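Local atomic coordinates of probable LacI-family transcriptional regulator (Corynebacterium glutamicum ATCC 13032, PDB entry 3BIL), a protein that probably acts as a DNA-binding transcriptional regulator of the LacI family, with a periplasmic-binding-protein-like domain. Residues A[113-118]-A[135-140]. Sequence-based numbering, arbitrary orientation.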
loop_
_atom_site.group_PDB
_atom_site.type_symbol
_atom_site.label_atom_id
_atom_site.label_comp_id
_atom_site.label_asym_id
_atom_site.label_seq_id
_atom_site.Cartn_x
_atom_site.Cartn_y
_atom_site.Cartn_z
ATOM N N GLY A 113 -12.101 5.463 -20.166
ATOM C CA GLY A 113 -11.784 4.149 -20.734
ATOM C C GLY A 113 -12.358 2.971 -19.962
ATOM O O GLY A 113 -12.919 2.049 -20.552
ATOM N N SER A 114 -12.238 3.016 -18.636
ATOM C CA SER A 114 -12.681 1.924 -17.746
ATOM C C SER A 114 -14.185 1.680 -17.695
ATOM O O SER A 114 -14.637 0.543 -17.830
ATOM C CB SER A 114 -12.195 2.178 -16.321
ATOM O OG SER A 114 -10.849 1.788 -16.164
ATOM N N LEU A 115 -14.940 2.750 -17.452
ATOM C CA LEU A 115 -16.392 2.698 -17.345
ATOM C C LEU A 115 -16.968 2.141 -18.623
ATOM O O LEU A 115 -17.711 1.154 -18.604
ATOM C CB LEU A 115 -16.945 4.099 -17.124
ATOM C CG LEU A 115 -16.571 4.765 -15.807
ATOM C CD1 LEU A 115 -16.491 6.288 -15.969
ATOM C CD2 LEU A 115 -17.564 4.345 -14.730
ATOM N N GLU A 116 -16.613 2.782 -19.733
ATOM C CA GLU A 116 -16.941 2.277 -21.055
ATOM C C GLU A 116 -16.709 0.761 -21.098
ATOM O O GLU A 116 -17.599 -0.003 -21.476
ATOM C CB GLU A 116 -16.080 2.992 -22.106
ATOM C CG GLU A 116 -16.238 2.466 -23.534
ATOM C CD GLU A 116 -14.896 2.205 -24.221
ATOM O OE1 GLU A 116 -14.693 2.755 -25.320
ATOM O OE2 GLU A 116 -14.046 1.457 -23.668
ATOM N N PHE A 117 -15.519 0.330 -20.681
ATOM C CA PHE A 117 -15.179 -1.077 -20.746
ATOM C C PHE A 117 -15.979 -1.906 -19.755
ATOM O O PHE A 117 -16.484 -2.958 -20.116
ATOM C CB PHE A 117 -13.680 -1.302 -20.539
ATOM C CG PHE A 117 -13.281 -2.760 -20.537
ATOM C CD1 PHE A 117 -12.906 -3.395 -21.712
ATOM C CD2 PHE A 117 -13.291 -3.501 -19.362
ATOM C CE1 PHE A 117 -12.540 -4.750 -21.708
ATOM C CE2 PHE A 117 -12.936 -4.855 -19.356
ATOM C CZ PHE A 117 -12.561 -5.475 -20.529
ATOM N N LEU A 118 -16.091 -1.448 -18.511
ATOM C CA LEU A 118 -16.734 -2.262 -17.469
ATOM C C LEU A 118 -18.176 -2.624 -17.797
ATOM O O LEU A 118 -18.591 -3.767 -17.585
ATOM C CB LEU A 118 -16.654 -1.613 -16.074
ATOM C CG LEU A 118 -15.428 -1.842 -15.169
ATOM C CD1 LEU A 118 -15.665 -1.174 -13.820
ATOM C CD2 LEU A 118 -15.096 -3.315 -14.963
ATOM N N ALA A 135 -18.219 13.557 -14.655
ATOM C CA ALA A 135 -19.567 13.715 -14.130
ATOM C C ALA A 135 -20.640 13.319 -15.159
ATOM O O ALA A 135 -21.632 12.676 -14.814
ATOM C CB ALA A 135 -19.772 15.148 -13.637
ATOM N N ASN A 136 -20.416 13.684 -16.423
ATOM C CA ASN A 136 -21.383 13.415 -17.491
ATOM C C ASN A 136 -21.578 11.922 -17.794
ATOM O O ASN A 136 -22.704 11.414 -17.704
ATOM C CB ASN A 136 -21.037 14.211 -18.761
ATOM C CG ASN A 136 -21.225 15.724 -18.589
ATOM O OD1 ASN A 136 -21.807 16.199 -17.604
ATOM N ND2 ASN A 136 -20.724 16.484 -19.552
ATOM N N GLN A 137 -20.489 11.223 -18.121
ATOM C CA GLN A 137 -20.562 9.801 -18.471
ATOM C C GLN A 137 -21.140 8.996 -17.342
ATOM O O GLN A 137 -21.808 7.988 -17.579
ATOM C CB GLN A 137 -19.192 9.225 -18.762
ATOM C CG GLN A 137 -18.172 10.223 -19.229
ATOM C CD GLN A 137 -16.821 9.577 -19.379
ATOM O OE1 GLN A 137 -16.724 8.375 -19.663
ATOM N NE2 GLN A 137 -15.760 10.363 -19.185
ATOM N N LEU A 138 -20.854 9.442 -16.119
ATOM C CA LEU A 138 -21.278 8.757 -14.893
ATOM C C LEU A 138 -22.780 8.882 -14.663
ATOM O O LEU A 138 -23.373 8.025 -14.009
ATOM C CB LEU A 138 -20.496 9.259 -13.651
ATOM C CG LEU A 138 -19.140 8.650 -13.242
ATOM C CD1 LEU A 138 -18.450 9.527 -12.245
ATOM C CD2 LEU A 138 -19.275 7.246 -12.688
ATOM N N GLU A 139 -23.385 9.945 -15.195
ATOM C CA GLU A 139 -24.827 10.143 -15.084
ATOM C C GLU A 139 -25.550 9.249 -16.080
ATOM O O GLU A 139 -26.499 8.552 -15.722
ATOM C CB GLU A 139 -25.180 11.603 -15.328
ATOM C CG GLU A 139 -26.092 12.179 -14.272
ATOM C CD GLU A 139 -25.342 12.537 -12.995
ATOM O OE1 GLU A 139 -25.303 13.738 -12.631
ATOM O OE2 GLU A 139 -24.786 11.619 -12.352
ATOM N N ASP A 140 -25.074 9.274 -17.324
ATOM C CA ASP A 140 -25.558 8.406 -18.403
ATOM C C ASP A 140 -25.667 6.922 -18.036
ATOM O O ASP A 140 -26.682 6.274 -18.336
ATOM C CB ASP A 140 -24.668 8.561 -19.639
ATOM C CG ASP A 140 -25.098 9.715 -20.534
ATOM O OD1 ASP A 140 -25.759 10.674 -20.058
ATOM O OD2 ASP A 140 -24.768 9.657 -21.735
#
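Leu115 and Leu138 meet by one methyl each, and this touch is the centre of a small contact, 127 Å² in all, between helix 108-120 and helix 135-143. The CA atoms of the two leucines lie 8.2 Å apart. From Leu115 CA, the bond to CB points toward the other helix. CG stands anti to the carbonyl carbon (chi1 -66°), which places it beside the backbone N and lets both methyls face helix 135-143. CB and CG make no close approach to segment 135-140; the methyls do the touching. Leu115 CD2 reaches Leu138 CD2 at 3.9 Å, and the two side chains cross at about a right angle. Leu115 CD1 comes within 4.2 Å of Gln137 OE1. That oxygen also makes a weak hydrogen bond with Ser112 OG on the first helix. Leu115 further packs on Ile72 of strand 69-73, and Leu138 on Pro130. The contact joins the helices after strands 99-103 and 126-128, which flank strand 69-73 in the parallel sheet of the N-terminal lobe. No hydrogen bond or salt bridge links segments 113-118 and 135-140 directly. Their association rests on van der Waals packing of buried leucine methyls, with the weakly bonded Gln137 amide at the edge.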